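Local atomic coordinates of malonyl-CoA decarboxylase (Rhodopseudomonas palustris, PDB entry 4KSA), a protein that probably catalyses the decarboxylation of malonyl-CoA to acetyl-CoA and carbon dioxide. Residues E194-I199 with V264-S269; L236-P241 with D259-V264; A242-L247 with L396-P401. One frame throughout, in Å; residues are numbered along the deposited sequence.

Interaction 1: E194-I199 with V264-S269; sequences EQVHTI and VFYSIS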
# COMPACT_ATOMS: atom_id res chain seq x y z
N GLU A 194 -22.17 -6.23 -16.65
CA GLU A 194 -23.39 -5.88 -15.92
C GLU A 194 -24.56 -6.76 -16.36
O GLU A 194 -24.85 -6.86 -17.56
CB GLU A 194 -23.74 -4.40 -16.13
CG GLU A 194 -25.04 -3.95 -15.45
CD GLU A 194 -25.02 -4.09 -13.93
OE1 GLU A 194 -26.11 -4.15 -13.32
OE2 GLU A 194 -23.92 -4.13 -13.34
N GLN A 195 -25.23 -7.37 -15.39
CA GLN A 195 -26.38 -8.26 -15.64
C GLN A 195 -27.73 -7.55 -15.63
O GLN A 195 -28.28 -7.22 -16.68
CB GLN A 195 -26.39 -9.39 -14.60
CG GLN A 195 -25.15 -10.25 -14.63
CD GLN A 195 -24.83 -10.76 -16.03
OE1 GLN A 195 -25.64 -11.44 -16.66
NE2 GLN A 195 -23.63 -10.44 -16.52
N VAL A 196 -28.27 -7.32 -14.44
CA VAL A 196 -29.55 -6.64 -14.31
C VAL A 196 -29.55 -5.28 -15.02
O VAL A 196 -29.89 -5.19 -16.20
CB VAL A 196 -29.92 -6.41 -12.82
CG1 VAL A 196 -30.69 -7.61 -12.28
CG2 VAL A 196 -28.65 -6.19 -12.02
N HIS A 197 -29.15 -4.24 -14.30
CA HIS A 197 -29.11 -2.87 -14.83
C HIS A 197 -28.61 -2.75 -16.28
O HIS A 197 -27.86 -3.59 -16.76
CB HIS A 197 -28.24 -1.99 -13.93
CG HIS A 197 -28.68 -1.98 -12.50
ND1 HIS A 197 -29.90 -1.49 -12.10
CD2 HIS A 197 -28.07 -2.43 -11.38
CE1 HIS A 197 -30.03 -1.63 -10.79
NE2 HIS A 197 -28.93 -2.20 -10.33
N THR A 198 -29.06 -1.69 -16.95
CA THR A 198 -28.68 -1.41 -18.33
C THR A 198 -27.60 -0.33 -18.33
O THR A 198 -27.78 0.72 -17.72
CB THR A 198 -29.88 -0.90 -19.18
OG1 THR A 198 -30.94 -1.87 -19.16
CG2 THR A 198 -29.45 -0.65 -20.62
N ILE A 199 -26.49 -0.58 -19.01
CA ILE A 199 -25.42 0.40 -19.03
C ILE A 199 -24.80 0.60 -20.42
O ILE A 199 -24.45 -0.37 -21.11
CB ILE A 199 -24.32 0.03 -17.99
CG1 ILE A 199 -24.93 0.01 -16.58
CG2 ILE A 199 -23.18 1.04 -18.04
CD1 ILE A 199 -24.00 -0.45 -15.49
N VAL A 264 -30.02 -7.03 0.33
CA VAL A 264 -30.55 -8.01 -0.59
C VAL A 264 -29.76 -8.27 -1.90
O VAL A 264 -29.68 -7.43 -2.81
CB VAL A 264 -32.03 -7.72 -0.89
CG1 VAL A 264 -32.21 -6.27 -1.24
CG2 VAL A 264 -32.51 -8.61 -2.01
N PHE A 265 -29.18 -9.46 -1.97
CA PHE A 265 -28.42 -9.90 -3.12
C PHE A 265 -29.44 -10.10 -4.22
O PHE A 265 -30.40 -10.84 -4.03
CB PHE A 265 -27.73 -11.21 -2.79
CG PHE A 265 -26.79 -11.09 -1.65
CD1 PHE A 265 -25.55 -10.49 -1.83
CD2 PHE A 265 -27.17 -11.47 -0.37
CE1 PHE A 265 -24.71 -10.26 -0.76
CE2 PHE A 265 -26.33 -11.24 0.71
CZ PHE A 265 -25.10 -10.64 0.52
N TYR A 266 -29.26 -9.46 -5.36
CA TYR A 266 -30.23 -9.65 -6.40
C TYR A 266 -29.60 -9.98 -7.73
O TYR A 266 -30.28 -10.10 -8.75
CB TYR A 266 -31.14 -8.41 -6.50
CG TYR A 266 -30.47 -7.17 -6.99
CD1 TYR A 266 -30.39 -6.90 -8.36
CD2 TYR A 266 -29.93 -6.24 -6.09
CE1 TYR A 266 -29.78 -5.73 -8.83
CE2 TYR A 266 -29.31 -5.07 -6.55
CZ TYR A 266 -29.25 -4.82 -7.92
OH TYR A 266 -28.65 -3.68 -8.38
N SER A 267 -28.28 -10.14 -7.70
CA SER A 267 -27.50 -10.49 -8.89
C SER A 267 -26.14 -11.05 -8.52
O SER A 267 -25.38 -10.40 -7.82
CB SER A 267 -27.28 -9.28 -9.78
OG SER A 267 -26.61 -9.66 -10.96
N ILE A 268 -25.85 -12.26 -8.98
CA ILE A 268 -24.55 -12.88 -8.71
C ILE A 268 -24.09 -13.47 -10.02
O ILE A 268 -24.78 -14.33 -10.57
CB ILE A 268 -24.65 -13.99 -7.69
CG1 ILE A 268 -25.10 -13.42 -6.36
CG2 ILE A 268 -23.29 -14.65 -7.52
CD1 ILE A 268 -25.00 -14.40 -5.25
N SER A 269 -22.94 -13.03 -10.54
CA SER A 269 -22.48 -13.54 -11.83
C SER A 269 -21.02 -13.94 -11.96
O SER A 269 -20.15 -13.30 -11.37
CB SER A 269 -22.81 -12.54 -12.93
OG SER A 269 -22.96 -11.24 -12.41
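In the C-terminal domain, a member of the acetyltransferase clan, the loop after helix 184-193 lays Gln195, Val196 and His197 against Tyr266, Ser267 and Ser269 of strand 262-270. This strand runs antiparallel to strand 230-237 and parallel to strand 301-304. That is consistent with a GNAT-like fold, whose neighbouring parallel strands splay apart where acyl-CoA binds, but no such ligand is modelled here.

The polar link is a hydrogen bond between His197 NE2 and Tyr266 OH, modelled at 2.5 Å, a length too short to be taken literally at this resolution. Either atom could be the donor. Its angle of 141° makes it bent. The phenol oxygen lies at the edge of the imidazole, near its plane, and NE2 lies at the edge of the phenol ring. The two side chains cross at about a right angle, with ring planes at 86°. The side chain of Arg208, on helix 202-209, touches both residues.

Val196, just before His197, packs against the same tyrosine. Val196 CG2 meets Tyr266 CE1 at 3.4 Å, and Val196 CG1 lies in the plane of the phenol ring, at the edge. Val196 CG2 also reaches Ser267 CB at 4.1 Å.

Ser267 OG is hydrogen-bonded to Glu233 OE2 on strand 230-237. Ser269 OG makes a weak hydrogen bond to Phe231 O. Both hydroxyls thus have partners on the neighbouring strand, and Gln195 offers them only carbon. Its chain bends at chi2, and its NE2 is hydrogen-bonded to Tyr193 O. Gln195 CB lies 3.7 Å from Ser267 OG, and Gln195 CG lies 3.3 Å from Ser269 OG.

Interaction 2: L236-P241 with D259-V264; sequences LTKDSP and DATTAV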
# COMPACT_ATOMS: atom_id res chain seq x y z
N LEU A 236 -29.67 -2.08 -0.66
CA LEU A 236 -29.90 -1.78 0.75
C LEU A 236 -31.38 -1.44 0.95
O LEU A 236 -31.91 -0.53 0.31
CB LEU A 236 -29.04 -0.60 1.20
CG LEU A 236 -27.55 -0.85 1.44
CD1 LEU A 236 -27.27 -2.35 1.47
CD2 LEU A 236 -26.74 -0.13 0.36
N THR A 237 -32.04 -2.18 1.84
CA THR A 237 -33.47 -1.97 2.07
C THR A 237 -33.95 -2.17 3.51
O THR A 237 -33.17 -2.45 4.43
CB THR A 237 -34.30 -2.91 1.19
OG1 THR A 237 -34.17 -4.25 1.69
CG2 THR A 237 -33.83 -2.85 -0.27
N LYS A 238 -35.26 -2.03 3.69
CA LYS A 238 -35.90 -2.19 4.99
C LYS A 238 -36.89 -3.38 5.03
O LYS A 238 -37.73 -3.46 5.92
CB LYS A 238 -36.62 -0.89 5.38
CG LYS A 238 -35.69 0.20 5.90
CD LYS A 238 -36.39 1.56 6.03
CE LYS A 238 -36.56 2.23 4.67
NZ LYS A 238 -36.97 3.66 4.80
N ASP A 239 -36.75 -4.30 4.08
CA ASP A 239 -37.63 -5.47 3.99
C ASP A 239 -37.11 -6.41 2.90
O ASP A 239 -36.61 -5.97 1.88
CB ASP A 239 -39.03 -5.02 3.59
CG ASP A 239 -39.06 -4.44 2.18
OD1 ASP A 239 -38.29 -3.49 1.92
OD2 ASP A 239 -39.84 -4.94 1.34
N SER A 240 -37.27 -7.71 3.13
CA SER A 240 -36.85 -8.74 2.17
C SER A 240 -37.90 -8.89 1.05
O SER A 240 -38.83 -9.67 1.18
CB SER A 240 -36.70 -10.07 2.91
OG SER A 240 -36.04 -9.88 4.15
N PRO A 241 -37.73 -8.19 -0.08
CA PRO A 241 -38.69 -8.27 -1.20
C PRO A 241 -39.09 -9.62 -1.78
O PRO A 241 -38.49 -10.67 -1.51
CB PRO A 241 -38.05 -7.37 -2.26
CG PRO A 241 -36.60 -7.54 -2.01
CD PRO A 241 -36.53 -7.45 -0.50
N ASP A 259 -29.99 4.01 7.01
CA ASP A 259 -31.39 3.74 7.35
C ASP A 259 -31.79 2.29 7.06
O ASP A 259 -32.68 1.74 7.70
CB ASP A 259 -32.32 4.67 6.55
CG ASP A 259 -32.27 6.11 7.03
OD1 ASP A 259 -32.86 6.98 6.36
OD2 ASP A 259 -31.66 6.37 8.09
N ALA A 260 -31.13 1.69 6.07
CA ALA A 260 -31.45 0.32 5.70
C ALA A 260 -31.19 -0.68 6.82
O ALA A 260 -30.35 -0.45 7.69
CB ALA A 260 -30.65 -0.07 4.44
N THR A 261 -31.92 -1.79 6.78
CA THR A 261 -31.79 -2.86 7.76
C THR A 261 -31.53 -4.18 7.07
O THR A 261 -31.01 -5.12 7.67
CB THR A 261 -33.07 -3.06 8.55
OG1 THR A 261 -34.16 -3.17 7.62
CG2 THR A 261 -33.29 -1.90 9.51
N THR A 262 -31.94 -4.24 5.80
CA THR A 262 -31.78 -5.45 5.00
C THR A 262 -30.81 -5.28 3.83
O THR A 262 -30.76 -4.24 3.17
CB THR A 262 -33.13 -5.89 4.39
OG1 THR A 262 -34.18 -5.64 5.32
CG2 THR A 262 -33.11 -7.38 4.08
N ALA A 263 -30.05 -6.34 3.60
CA ALA A 263 -29.11 -6.38 2.50
C ALA A 263 -29.67 -7.43 1.55
O ALA A 263 -29.82 -8.60 1.93
CB ALA A 263 -27.73 -6.79 3.00
N VAL A 264 -30.02 -7.03 0.33
CA VAL A 264 -30.55 -8.01 -0.59
C VAL A 264 -29.76 -8.27 -1.90
O VAL A 264 -29.68 -7.43 -2.81
CB VAL A 264 -32.03 -7.72 -0.89
CG1 VAL A 264 -32.21 -6.27 -1.24
CG2 VAL A 264 -32.51 -8.61 -2.01
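Thr237 and Thr262 meet as an antiparallel hydrogen-bonded pair where strands 230-237 and 262-270 lie side by side. Thr237 N donates to Thr262 O at 2.8 Å, nearly straight at 175°. In return Thr237 O takes two bonds. Thr262 N reaches Thr237 O at 2.6 Å and Thr261 N reaches it at 2.7 Å. The two donors come from opposite faces of the carbonyl plane, so this one oxygen is gripped from both sides. The side chains of Thr237 and Thr262 share a face of the sheet. On it, Thr237 OG1 touches Thr262 CB at 3.3 Å. The Thr237 and Val264 side chains cross at about a right angle, CG2 of Thr237 meeting CG1 of Val264. Leu247 of helix 244-248 covers Thr237 there.

Lys238 follows at the rim, past the end of its strand. Lys238 CB sits 4.0 Å from Thr261 OG1. Lys238 CG moves on to the backbone of the other segment, 3.8 Å from Asp259 O. CD still borders that same oxygen. The chain then bends at chi3 (-77°), which turns CE aside. Lys238 NZ ends 5.5 Å from Asp259 OD1, too far for a salt bridge, though the opposite charges may still attract each other weakly. The side chain therefore packs mainly through its methylenes.

Leu236 and Ala263 form the adjoining non-hydrogen-bonded pair, with side chains on the other face. Leu236 CB rests 3.7 Å from Ala260 CB, and Ile255 also lies against Ala260. Further along, Pro241 CG packs loosely on Val264 CG2. Thr262 OG1 has a weak hydrogen bond to Thr301 OG1, on the next strand of the sheet. Two residues, Thr261 and Thr262, facing the single residue Thr237 make a classic beta bulge, here at the end of an antiparallel strand pair.

Interaction 3: A242-L247 with L396-P401; sequences AAIAPL and LGDRSP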
# COMPACT_ATOMS: atom_id res chain seq x y z
N ALA A 242 -40.12 -9.58 -2.61
CA ALA A 242 -40.62 -10.78 -3.24
C ALA A 242 -40.70 -10.57 -4.75
O ALA A 242 -41.01 -11.49 -5.49
CB ALA A 242 -41.99 -11.12 -2.67
N ALA A 243 -40.40 -9.35 -5.20
CA ALA A 243 -40.43 -9.05 -6.62
C ALA A 243 -39.30 -8.08 -6.98
O ALA A 243 -39.04 -7.14 -6.23
CB ALA A 243 -41.78 -8.47 -7.02
N ILE A 244 -38.64 -8.32 -8.11
CA ILE A 244 -37.53 -7.47 -8.55
C ILE A 244 -37.94 -6.13 -9.14
O ILE A 244 -37.29 -5.12 -8.89
CB ILE A 244 -36.62 -8.17 -9.61
CG1 ILE A 244 -37.42 -9.21 -10.39
CG2 ILE A 244 -35.39 -8.78 -8.93
CD1 ILE A 244 -38.42 -8.63 -11.35
N ALA A 245 -39.01 -6.12 -9.92
CA ALA A 245 -39.48 -4.89 -10.56
C ALA A 245 -39.22 -3.65 -9.71
O ALA A 245 -38.57 -2.71 -10.18
CB ALA A 245 -40.96 -5.00 -10.88
N PRO A 246 -39.71 -3.62 -8.46
CA PRO A 246 -39.47 -2.44 -7.63
C PRO A 246 -37.98 -2.09 -7.45
O PRO A 246 -37.56 -0.98 -7.79
CB PRO A 246 -40.19 -2.78 -6.32
CG PRO A 246 -40.20 -4.27 -6.30
CD PRO A 246 -40.49 -4.63 -7.73
N LEU A 247 -37.19 -3.02 -6.92
CA LEU A 247 -35.77 -2.78 -6.72
C LEU A 247 -35.15 -2.12 -7.95
O LEU A 247 -34.44 -1.13 -7.85
CB LEU A 247 -35.03 -4.08 -6.45
CG LEU A 247 -35.38 -4.85 -5.19
CD1 LEU A 247 -34.42 -6.01 -5.03
CD2 LEU A 247 -35.26 -3.92 -4.00
N LEU A 396 -44.89 -15.25 -8.96
CA LEU A 396 -44.95 -14.05 -9.78
C LEU A 396 -44.05 -12.90 -9.32
O LEU A 396 -44.46 -11.74 -9.32
CB LEU A 396 -46.40 -13.56 -9.89
CG LEU A 396 -47.26 -14.37 -10.86
CD1 LEU A 396 -48.71 -13.87 -10.87
CD2 LEU A 396 -46.65 -14.25 -12.24
N GLY A 397 -42.83 -13.23 -8.94
CA GLY A 397 -41.90 -12.20 -8.52
C GLY A 397 -41.32 -11.47 -9.73
O GLY A 397 -41.02 -10.28 -9.66
N ASP A 398 -41.18 -12.18 -10.84
CA ASP A 398 -40.63 -11.59 -12.05
C ASP A 398 -41.48 -11.92 -13.27
O ASP A 398 -41.42 -13.03 -13.80
CB ASP A 398 -39.19 -12.06 -12.25
CG ASP A 398 -38.58 -11.54 -13.53
OD1 ASP A 398 -38.80 -10.36 -13.86
OD2 ASP A 398 -37.87 -12.32 -14.21
N ARG A 399 -42.27 -10.96 -13.73
CA ARG A 399 -43.10 -11.23 -14.90
C ARG A 399 -42.46 -10.74 -16.18
O ARG A 399 -43.12 -10.62 -17.22
CB ARG A 399 -44.50 -10.63 -14.73
CG ARG A 399 -44.56 -9.17 -14.33
CD ARG A 399 -46.01 -8.82 -14.01
NE ARG A 399 -46.55 -9.75 -13.02
CZ ARG A 399 -47.85 -9.94 -12.79
NH1 ARG A 399 -48.76 -9.27 -13.49
NH2 ARG A 399 -48.23 -10.81 -11.86
N SER A 400 -41.17 -10.47 -16.11
CA SER A 400 -40.43 -10.03 -17.28
C SER A 400 -40.54 -11.21 -18.24
O SER A 400 -40.53 -12.36 -17.81
CB SER A 400 -38.96 -9.79 -16.94
OG SER A 400 -38.35 -11.00 -16.51
N PRO A 401 -40.67 -10.94 -19.54
CA PRO A 401 -40.77 -12.07 -20.46
C PRO A 401 -39.72 -13.16 -20.20
O PRO A 401 -39.98 -14.34 -20.42
CB PRO A 401 -40.64 -11.41 -21.83
CG PRO A 401 -40.04 -10.04 -21.53
CD PRO A 401 -40.71 -9.66 -20.26
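Ile244 and Asp398 bring their side chains together obliquely at the surface of the C-terminal domain. With Asp398 CG anti to the backbone N (chi1 177°), that carbon comes to lie beside Ile244 CD1. The isoleucine starts off across the contact, but the end of its side chain comes nearer to the other segment. Asp398 CB lies 3.6 Å from Ile244 CD1 and 3.8 Å from Ile244 CG1. Ile244 CD1 lies 3.1 Å from Asp398 OD1, so a hydrophobic tip rests beside a carboxylate. Met411 of strand 411-416 packs on both side chains.

The same carboxylate forms an Asx turn. Asp398 OD1 accepts from Ser400 N at 3.3 Å, and that N-H comes from above the carboxylate plane. The turn leads into helix 401-407, for which Ser400 is the N-cap. Ser400 OG caps Gly403 N and also lies close to both carboxylate oxygens. An alanine in place of Asp398 would probably leave Ser400 N without this acceptor and open a gap beside Ile244 CD1.

Next to this pair the contact passes to the backbone of Gly397. Ile244 N makes a weak hydrogen bond to Gly397 O at 3.5 Å. The methyl of Ala243 lies alongside the same oxygen, with Ala243 CB 3.3 Å from Gly397 O. There is no CB on Gly397 to collide with Ala242 O, which lies 3.2 Å from Gly397 CA.

Overall arrangement
Interactions 1 and 2 lie on the same strand, 262-270, and share Val264; their centres are about 16 Å apart. Interaction 2 pairs that strand with strand 230-237, and interaction 1 brings a loop up to it. Interaction 3 sits about 16 Å from interaction 2 and about 13 Å from interaction 1, centre to centre. It touches interaction 2 through Leu247, whose CD1 lies 4.0 Å from Pro241 CG and whose CD2 lies 4.1 Å from Thr237 CG2. Interactions 1 and 3 approach to about 4 Å between nearest atoms without touching. All three contacts lie away from His162, a magnesium ligand in this protein.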